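Local coordinates for spindle assembly abnormal protein 6 homolog (Drosophila melanogaster, PDB 5AL7) that forms the central scaffold of the centriole, its homodimers assembling nine at a time into the cartwheel that sets ninefold symmetry, at residues 32-38 with 117-122; 71-76 with 163-168; 58-62 with 97-101. The protein carries 1 engineered substitution. All coordinates share one frame; numbering follows the deposited sequence.

Contact 1 of 3, residues 32-38 with 117-122; sequences MLVNFNG and ELHLTT
N35 and H119 stack: CB of N35 lies over one face of the imidazole, 3.7 Å from the ring centroid and towards its rim, a CH-pi contact. The amide of N35 continues the stack, its plane only 15° from that of the ring. At the edge of the imidazole, in its plane, sits the carbonyl O of E117. A His-carboxylate hydrogen bond from H119 NE2 to E117 OE1, 3.2 Å long and tilted from the ring plane, limits the rotation of the ring, so a histidine suits a place where one flat group must both stack and donate. The F36 ring has the carbonyl O of V34 in plane at its edge, while CD2 of L120 approaches CE2 of F36 obliquely at 3.7 Å. On the same face of the sheet, the methyl CE of M32 meets CD2 of L118; a bend at chi3 (58°) in the flexible methionine curls CE towards the leucine.

Backbone bonds of a parallel ladder hold the two strands in register: N35 N donates to L118 O, N35 O accepts from L120 N, and N37 N donates to L120 O. Past the strand end, the asparagine side chain of N37 replaces the ladder, since it can donate and accept together: ND2 gives a hydrogen bond to T122 OG1 at 2.7 Å, in the amide plane, and OD1 takes one from T122 N at 2.9 Å, from above the carbonyl plane. N37 is poorly ordered, however.

Strand 23-36 continues the sheet antiparallel to strand 44-55, and strand 117-122 does so to strand 136-142, where Q139 binds T121 OG1. Their parallel pairing joins the two end strands of the sheet order in the XRCC4-like head domain, with L65 of strand 60-67 and C111 of helix 97-113 packing against its apolar face.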
loop_
_atom_site.group_PDB
_atom_site.type_symbol
_atom_site.label_atom_id
_atom_site.label_comp_id
_atom_site.label_asym_id
_atom_site.label_seq_id
_atom_site.Cartn_x
_atom_site.Cartn_y
_atom_site.Cartn_z
ATOM N N MET A 32 -4.070 10.881 15.709
ATOM C CA MET A 32 -3.874 11.444 17.034
ATOM C C MET A 32 -2.692 12.397 17.048
ATOM O O MET A 32 -1.661 12.091 16.470
ATOM C CB MET A 32 -3.613 10.326 18.030
ATOM C CG MET A 32 -4.839 9.664 18.598
ATOM S SD MET A 32 -4.299 8.572 19.903
ATOM C CE MET A 32 -3.462 9.762 20.928
ATOM N N LEU A 33 -2.818 13.529 17.730
ATOM C CA LEU A 33 -1.691 14.450 17.869
ATOM C C LEU A 33 -0.878 13.973 19.074
ATOM O O LEU A 33 -1.403 13.851 20.176
ATOM C CB LEU A 33 -2.170 15.898 18.029
ATOM C CG LEU A 33 -1.131 17.022 17.927
ATOM C CD1 LEU A 33 -0.492 17.005 16.556
ATOM C CD2 LEU A 33 -1.765 18.367 18.163
ATOM N N VAL A 34 0.375 13.614 18.834
ATOM C CA VAL A 34 1.236 13.009 19.843
ATOM C C VAL A 34 2.411 13.923 20.175
ATOM O O VAL A 34 2.967 14.598 19.302
ATOM C CB VAL A 34 1.750 11.628 19.365
ATOM C CG1 VAL A 34 2.746 11.018 20.335
ATOM C CG2 VAL A 34 0.580 10.693 19.133
ATOM N N ASN A 35 2.763 13.964 21.452
ATOM C CA ASN A 35 3.916 14.722 21.895
ATOM C C ASN A 35 5.200 13.920 21.831
ATOM O O ASN A 35 5.287 12.855 22.401
ATOM C CB ASN A 35 3.689 15.212 23.331
ATOM C CG ASN A 35 2.790 16.412 23.385
ATOM O OD1 ASN A 35 3.244 17.543 23.235
ATOM N ND2 ASN A 35 1.492 16.173 23.553
ATOM N N PHE A 36 6.228 14.495 21.224
ATOM C CA PHE A 36 7.531 13.855 21.108
ATOM C C PHE A 36 8.530 14.508 22.063
ATOM O O PHE A 36 8.970 15.641 21.859
ATOM C CB PHE A 36 8.014 13.911 19.660
ATOM C CG PHE A 36 7.432 12.823 18.783
ATOM C CD1 PHE A 36 6.079 12.792 18.485
ATOM C CD2 PHE A 36 8.239 11.828 18.265
ATOM C CE1 PHE A 36 5.540 11.786 17.691
ATOM C CE2 PHE A 36 7.705 10.825 17.465
ATOM C CZ PHE A 36 6.354 10.801 17.181
ATOM N N ASN A 37 8.766 13.774 23.150
ATOM C CA ASN A 37 9.757 13.997 24.216
ATOM C C ASN A 37 9.516 15.080 25.281
ATOM O O ASN A 37 8.642 15.932 25.149
ATOM C CB ASN A 37 11.120 14.203 23.609
ATOM C CG ASN A 37 11.949 12.961 23.716
ATOM O OD1 ASN A 37 12.510 12.673 24.774
ATOM N ND2 ASN A 37 12.018 12.199 22.634
ATOM N N GLY A 38 10.318 15.004 26.346
ATOM C CA GLY A 38 10.069 15.693 27.608
ATOM C C GLY A 38 10.101 17.208 27.677
ATOM O O GLY A 38 9.053 17.840 27.838
ATOM N N GLU A 117 -3.362 13.474 27.112
ATOM C CA GLU A 117 -2.346 13.703 26.104
ATOM C C GLU A 117 -1.456 12.479 25.973
ATOM O O GLU A 117 -1.031 11.913 26.968
ATOM C CB GLU A 117 -1.500 14.917 26.461
ATOM C CG GLU A 117 -2.184 16.234 26.215
ATOM C CD GLU A 117 -1.196 17.367 26.111
ATOM O OE1 GLU A 117 -0.029 17.166 26.524
ATOM O OE2 GLU A 117 -1.583 18.454 25.624
ATOM N N LEU A 118 -1.163 12.076 24.744
ATOM C CA LEU A 118 -0.273 10.948 24.518
ATOM C C LEU A 118 1.145 11.450 24.264
ATOM O O LEU A 118 1.381 12.236 23.340
ATOM C CB LEU A 118 -0.759 10.114 23.342
ATOM C CG LEU A 118 -0.145 8.733 23.190
ATOM C CD1 LEU A 118 -0.748 7.771 24.191
ATOM C CD2 LEU A 118 -0.373 8.252 21.776
ATOM N N HIS A 119 2.071 11.033 25.119
ATOM C CA HIS A 119 3.475 11.411 25.005
ATOM C C HIS A 119 4.338 10.225 24.587
ATOM O O HIS A 119 4.059 9.079 24.913
ATOM C CB HIS A 119 4.007 11.965 26.325
ATOM C CG HIS A 119 3.514 13.337 26.657
ATOM N ND1 HIS A 119 4.348 14.433 26.708
ATOM C CD2 HIS A 119 2.279 13.787 26.988
ATOM C CE1 HIS A 119 3.646 15.502 27.041
ATOM N NE2 HIS A 119 2.391 15.138 27.225
ATOM N N LEU A 120 5.408 10.533 23.878
ATOM C CA LEU A 120 6.422 9.588 23.484
ATOM C C LEU A 120 7.767 10.111 23.970
ATOM O O LEU A 120 8.381 10.955 23.333
ATOM C CB LEU A 120 6.403 9.388 21.977
ATOM C CG LEU A 120 7.182 8.159 21.520
ATOM C CD1 LEU A 120 6.506 6.918 21.981
ATOM C CD2 LEU A 120 7.304 8.163 20.006
ATOM N N THR A 121 8.164 9.671 25.157
ATOM C CA THR A 121 9.361 10.187 25.807
ATOM C C THR A 121 10.600 9.324 25.595
ATOM O O THR A 121 10.554 8.119 25.741
ATOM C CB THR A 121 9.129 10.342 27.320
ATOM O OG1 THR A 121 7.834 10.908 27.535
ATOM C CG2 THR A 121 10.173 11.256 27.937
ATOM N N THR A 122 11.726 9.954 25.307
ATOM C CA THR A 122 12.954 9.204 25.225
ATOM C C THR A 122 13.355 8.813 26.628
ATOM O O THR A 122 13.325 9.630 27.546
ATOM C CB THR A 122 14.088 9.997 24.563
ATOM O OG1 THR A 122 13.776 10.204 23.180
ATOM C CG2 THR A 122 15.391 9.235 24.664
#

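Contact 2 of 3, residues 71-76 with 163-168; sequences QRRMYI and TVLFYI
M74 and Y167 cross at about a right angle, the methionine reaching from the strand to the flank of the tyrosine. With CG of M74 anti to the backbone N (chi1 -161°), its chain runs out towards the helix and then bends at chi3, bringing SD 4.0 Å from CD2 of Y167 and CE to a like distance from the tyrosine CB. The sulfur lies 5.1 Å from the ring centroid, oblique to it, a Met-aromatic contact in which a long, pliable chain spans the 10.0 Å between the short strand and helix axes. I76 crosses the same ring obliquely: its CD1 touches CE2 of Y167 at 4.1 Å and, 3.8 Å away, CG2 of T163, a turn of helix earlier.

At the other end, where the chain turns a corner at residues 71-73, the helix meets backbone more than side chain. CD1 of I168 packs 3.6 Å from O of Q71 and also against CA and CG of R72, whose guanidinium instead forms a salt bridge with D70. V164 spreads its two methyls, CG1 against O of R72 and CG2 4.1 Å from CB of M74; a compact beta-branched residue fits where the corner comes near.

No hydrogen bond spans the interface, but the buried hydroxyl of Y167 accepts one from M17 N, and R64 meets its ring by a cation-pi contact. Strand 70-80 lies between strands 60-67 and 149-158 of the head domain, while helix 161-187 leaves as the coiled coil. L165 and I168 meet their counterparts in the second subunit, so the helix that packs on the head also takes part in the dimer interface.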
loop_
_atom_site.group_PDB
_atom_site.type_symbol
_atom_site.label_atom_id
_atom_site.label_comp_id
_atom_site.label_asym_id
_atom_site.label_seq_id
_atom_site.Cartn_x
_atom_site.Cartn_y
_atom_site.Cartn_z
ATOM N N GLN A 71 4.835 6.687 7.345
ATOM C CA GLN A 71 4.436 5.571 8.195
ATOM C C GLN A 71 5.562 4.575 8.414
ATOM O O GLN A 71 5.407 3.637 9.178
ATOM C CB GLN A 71 3.208 4.871 7.620
ATOM C CG GLN A 71 1.925 5.682 7.776
ATOM C CD GLN A 71 0.671 4.811 7.837
ATOM O OE1 GLN A 71 0.294 4.306 8.906
ATOM N NE2 GLN A 71 0.003 4.654 6.695
ATOM N N ARG A 72 6.701 4.797 7.762
ATOM C CA ARG A 72 7.909 4.014 8.005
ATOM C C ARG A 72 8.486 4.334 9.377
ATOM O O ARG A 72 9.286 3.572 9.922
ATOM C CB ARG A 72 8.953 4.295 6.933
ATOM C CG ARG A 72 8.561 3.812 5.554
ATOM C CD ARG A 72 9.666 4.090 4.584
ATOM N NE ARG A 72 9.835 5.516 4.336
ATOM C CZ ARG A 72 10.848 6.016 3.645
ATOM N NH1 ARG A 72 11.768 5.193 3.156
ATOM N NH2 ARG A 72 10.947 7.327 3.444
ATOM N N ARG A 73 8.140 5.515 9.891
ATOM C CA ARG A 73 8.535 5.935 11.236
ATOM C C ARG A 73 7.593 5.303 12.267
ATOM O O ARG A 73 6.581 5.900 12.646
ATOM C CB ARG A 73 8.542 7.464 11.358
ATOM C CG ARG A 73 9.296 8.195 10.242
ATOM C CD ARG A 73 9.964 9.465 10.778
ATOM N NE ARG A 73 11.395 9.280 11.031
ATOM C CZ ARG A 73 12.105 9.965 11.929
ATOM N NH1 ARG A 73 11.523 10.880 12.699
ATOM N NH2 ARG A 73 13.404 9.718 12.074
ATOM N N MET A 74 7.919 4.079 12.677
ATOM C CA MET A 74 7.047 3.273 13.522
ATOM C C MET A 74 7.600 2.989 14.909
ATOM O O MET A 74 8.765 2.623 15.072
ATOM C CB MET A 74 6.737 1.955 12.814
ATOM C CG MET A 74 5.516 1.228 13.330
ATOM S SD MET A 74 5.188 -0.197 12.297
ATOM C CE MET A 74 4.524 0.603 10.842
ATOM N N TYR A 75 6.726 3.120 15.901
ATOM C CA TYR A 75 7.064 2.894 17.308
ATOM C C TYR A 75 6.079 1.899 17.865
ATOM O O TYR A 75 4.866 2.058 17.696
ATOM C CB TYR A 75 7.033 4.204 18.103
ATOM C CG TYR A 75 7.835 5.284 17.434
ATOM C CD1 TYR A 75 9.205 5.389 17.639
ATOM C CD2 TYR A 75 7.231 6.169 16.561
ATOM C CE1 TYR A 75 9.952 6.389 17.008
ATOM C CE2 TYR A 75 7.968 7.164 15.928
ATOM C CZ TYR A 75 9.322 7.269 16.155
ATOM O OH TYR A 75 10.042 8.248 15.511
ATOM N N ILE A 76 6.598 0.824 18.443
ATOM C CA ILE A 76 5.748 -0.283 18.850
ATOM C C ILE A 76 5.869 -0.569 20.330
ATOM O O ILE A 76 6.978 -0.630 20.860
ATOM C CB ILE A 76 6.090 -1.565 18.065
ATOM C CG1 ILE A 76 5.875 -1.338 16.571
ATOM C CG2 ILE A 76 5.261 -2.733 18.565
ATOM C CD1 ILE A 76 6.122 -2.557 15.728
ATOM N N THR A 163 9.943 -5.736 10.814
ATOM C CA THR A 163 8.594 -5.574 11.340
ATOM C C THR A 163 7.841 -4.463 10.623
ATOM O O THR A 163 6.668 -4.620 10.248
ATOM C CB THR A 163 8.631 -5.246 12.829
ATOM O OG1 THR A 163 9.562 -6.115 13.489
ATOM C CG2 THR A 163 7.242 -5.367 13.438
ATOM N N VAL A 164 8.528 -3.343 10.427
ATOM C CA VAL A 164 7.946 -2.211 9.727
ATOM C C VAL A 164 7.501 -2.603 8.333
ATOM O O VAL A 164 6.387 -2.288 7.908
ATOM C CB VAL A 164 8.936 -1.050 9.617
ATOM C CG1 VAL A 164 8.317 0.092 8.850
ATOM C CG2 VAL A 164 9.340 -0.585 10.998
ATOM N N LEU A 165 8.380 -3.322 7.645
ATOM C CA LEU A 165 8.125 -3.777 6.288
ATOM C C LEU A 165 6.927 -4.704 6.267
ATOM O O LEU A 165 6.126 -4.659 5.333
ATOM C CB LEU A 165 9.376 -4.448 5.725
ATOM C CG LEU A 165 9.371 -4.879 4.262
ATOM C CD1 LEU A 165 8.848 -3.731 3.425
ATOM C CD2 LEU A 165 10.790 -5.244 3.843
ATOM N N PHE A 166 6.799 -5.515 7.317
ATOM C CA PHE A 166 5.649 -6.394 7.475
ATOM C C PHE A 166 4.343 -5.596 7.547
ATOM O O PHE A 166 3.369 -5.892 6.835
ATOM C CB PHE A 166 5.803 -7.255 8.728
ATOM C CG PHE A 166 4.553 -8.005 9.108
ATOM C CD1 PHE A 166 4.219 -9.189 8.459
ATOM C CD2 PHE A 166 3.701 -7.518 10.095
ATOM C CE1 PHE A 166 3.066 -9.875 8.798
ATOM C CE2 PHE A 166 2.551 -8.196 10.435
ATOM C CZ PHE A 166 2.230 -9.377 9.786
ATOM N N TYR A 167 4.298 -4.601 8.427
ATOM C CA TYR A 167 3.062 -3.838 8.580
ATOM C C TYR A 167 2.739 -2.943 7.369
ATOM O O TYR A 167 1.582 -2.824 6.962
ATOM C CB TYR A 167 3.109 -3.020 9.866
ATOM C CG TYR A 167 2.954 -3.877 11.099
ATOM C CD1 TYR A 167 1.762 -4.556 11.356
ATOM C CD2 TYR A 167 3.992 -4.004 12.011
ATOM C CE1 TYR A 167 1.617 -5.345 12.479
ATOM C CE2 TYR A 167 3.855 -4.788 13.134
ATOM C CZ TYR A 167 2.664 -5.456 13.367
ATOM O OH TYR A 167 2.543 -6.239 14.497
ATOM N N ILE A 168 3.747 -2.322 6.781
ATOM C CA ILE A 168 3.488 -1.472 5.626
ATOM C C ILE A 168 3.094 -2.319 4.401
ATOM O O ILE A 168 2.207 -1.931 3.628
ATOM C CB ILE A 168 4.713 -0.556 5.327
ATOM C CG1 ILE A 168 4.692 0.637 6.277
ATOM C CG2 ILE A 168 4.694 -0.041 3.915
ATOM C CD1 ILE A 168 6.022 1.186 6.560
#

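Contact 3 of 3, residues 58-62 with 97-101; sequences KELLQ and FSGFI
E59 lies across one face of F97 at the outer end of this contact: CB of E59 sits over the centre of the phenyl ring, 3.5 Å from its centroid and only 8° off the normal, a CH-pi contact. The extended chain then slides back along F97 in the opposite direction, so that its carboxylate lies nearly parallel to the ring, with OE2 3.6 Å from CB of F97. Glutamate suits this solvent-exposed position because its methylene part covers the aromatic while OE1 hydrogen-bonds S81.

Both segments belong to the XRCC4-like head domain, in which helix 97-113 packs over the sheet; here it runs roughly along strand 60-67, their short axes 18° apart. On the buried side the side chains that meet are apolar. L61 and I101 reach tip to tip, the isoleucine CD1 touching CB of L61 at 3.8 Å and both leucine methyls besides. CD2 of L61 also meets CE2 of F100 obliquely at 3.9 Å, and the leucine's forked end thereby touches two helix residues about one turn after F97. F84 meets the rings of both F97 and F100, and I26 of strand 23-36 packs on L61 and I101.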
loop_
_atom_site.group_PDB
_atom_site.type_symbol
_atom_site.label_atom_id
_atom_site.label_comp_id
_atom_site.label_asym_id
_atom_site.label_seq_id
_atom_site.Cartn_x
_atom_site.Cartn_y
_atom_site.Cartn_z
ATOM N N LYS A 58 -4.588 -15.510 23.751
ATOM C CA LYS A 58 -3.540 -15.297 24.744
ATOM C C LYS A 58 -3.433 -13.830 25.154
ATOM O O LYS A 58 -3.839 -12.938 24.418
ATOM C CB LYS A 58 -2.198 -15.801 24.213
ATOM C CG LYS A 58 -1.668 -15.056 22.999
ATOM C CD LYS A 58 -0.284 -15.577 22.642
ATOM C CE LYS A 58 0.263 -14.955 21.366
ATOM N NZ LYS A 58 1.637 -15.456 21.047
ATOM N N GLU A 59 -2.923 -13.583 26.351
ATOM C CA GLU A 59 -2.723 -12.212 26.811
ATOM C C GLU A 59 -1.570 -11.592 26.053
ATOM O O GLU A 59 -0.395 -11.852 26.346
ATOM C CB GLU A 59 -2.461 -12.164 28.315
ATOM C CG GLU A 59 -3.639 -12.657 29.114
ATOM C CD GLU A 59 -3.341 -12.731 30.576
ATOM O OE1 GLU A 59 -2.142 -12.746 30.933
ATOM O OE2 GLU A 59 -4.304 -12.830 31.361
ATOM N N LEU A 60 -1.917 -10.824 25.030
ATOM C CA LEU A 60 -0.921 -10.126 24.240
ATOM C C LEU A 60 -1.504 -8.861 23.635
ATOM O O LEU A 60 -2.450 -8.909 22.850
ATOM C CB LEU A 60 -0.369 -11.035 23.149
ATOM C CG LEU A 60 0.757 -10.433 22.312
ATOM C CD1 LEU A 60 1.966 -10.082 23.173
ATOM C CD2 LEU A 60 1.145 -11.410 21.235
ATOM N N LEU A 61 -0.912 -7.730 23.987
ATOM C CA LEU A 61 -1.382 -6.445 23.493
ATOM C C LEU A 61 -0.303 -5.719 22.707
ATOM O O LEU A 61 0.854 -5.652 23.132
ATOM C CB LEU A 61 -1.834 -5.565 24.652
ATOM C CG LEU A 61 -2.116 -4.103 24.307
ATOM C CD1 LEU A 61 -3.432 -3.946 23.557
ATOM C CD2 LEU A 61 -2.094 -3.270 25.557
ATOM N N GLN A 62 -0.677 -5.173 21.558
ATOM C CA GLN A 62 0.269 -4.340 20.836
ATOM C C GLN A 62 -0.349 -3.014 20.425
ATOM O O GLN A 62 -1.492 -2.961 19.927
ATOM C CB GLN A 62 0.819 -5.049 19.604
ATOM C CG GLN A 62 2.125 -4.436 19.135
ATOM C CD GLN A 62 2.533 -4.907 17.773
ATOM O OE1 GLN A 62 1.869 -4.602 16.784
ATOM N NE2 GLN A 62 3.636 -5.637 17.699
ATOM N N PHE A 97 -5.415 -8.322 33.408
ATOM C CA PHE A 97 -5.000 -8.028 32.038
ATOM C C PHE A 97 -6.160 -7.469 31.217
ATOM O O PHE A 97 -5.984 -6.525 30.441
ATOM C CB PHE A 97 -4.421 -9.272 31.368
ATOM C CG PHE A 97 -3.681 -8.984 30.105
ATOM C CD1 PHE A 97 -2.339 -8.637 30.141
ATOM C CD2 PHE A 97 -4.320 -9.061 28.873
ATOM C CE1 PHE A 97 -1.642 -8.354 28.965
ATOM C CE2 PHE A 97 -3.633 -8.784 27.692
ATOM C CZ PHE A 97 -2.292 -8.431 27.738
ATOM N N SER A 98 -7.347 -8.034 31.404
ATOM C CA SER A 98 -8.531 -7.555 30.705
ATOM C C SER A 98 -8.894 -6.144 31.152
ATOM O O SER A 98 -9.184 -5.272 30.322
ATOM C CB SER A 98 -9.705 -8.492 30.945
ATOM O OG SER A 98 -9.364 -9.813 30.563
ATOM N N GLY A 99 -8.855 -5.914 32.462
ATOM C CA GLY A 99 -9.162 -4.599 32.998
ATOM C C GLY A 99 -8.123 -3.590 32.558
ATOM O O GLY A 99 -8.427 -2.415 32.334
ATOM N N PHE A 100 -6.893 -4.067 32.394
ATOM C CA PHE A 100 -5.814 -3.243 31.855
ATOM C C PHE A 100 -6.144 -2.816 30.436
ATOM O O PHE A 100 -6.064 -1.633 30.123
ATOM C CB PHE A 100 -4.497 -4.019 31.893
ATOM C CG PHE A 100 -3.352 -3.344 31.186
ATOM C CD1 PHE A 100 -2.813 -2.161 31.662
ATOM C CD2 PHE A 100 -2.778 -3.933 30.061
ATOM C CE1 PHE A 100 -1.735 -1.559 31.011
ATOM C CE2 PHE A 100 -1.704 -3.336 29.410
ATOM C CZ PHE A 100 -1.182 -2.149 29.887
ATOM N N ILE A 101 -6.565 -3.769 29.603
ATOM C CA ILE A 101 -6.957 -3.465 28.226
ATOM C C ILE A 101 -8.093 -2.432 28.216
ATOM O O ILE A 101 -8.066 -1.481 27.434
ATOM C CB ILE A 101 -7.408 -4.738 27.443
ATOM C CG1 ILE A 101 -6.334 -5.836 27.419
ATOM C CG2 ILE A 101 -7.783 -4.376 26.023
ATOM C CD1 ILE A 101 -5.092 -5.501 26.656
#

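In the fold
All three contacts involve the one mixed sheet of the head domain, contact 1 within it and contacts 2 and 3 through helices packed on it. The centres of contacts 1 and 2 lie about 18 Å apart, and each of the other pairs of centres about 22 Å. Contact 1 brings together strands 23-36 and 117-122; contact 3 falls entirely between them in sequence, and helix 97-113 leads directly into strand 117-122. Contact 2 alternates with both along the chain, since segment 163-168, on helix 161-187, is the last of the six yet packs on strand 70-80, the neighbour of strand 60-67. Y75 packs against F36 and L120, linking contacts 1 and 2, and I76 touches Q62 of contact 3.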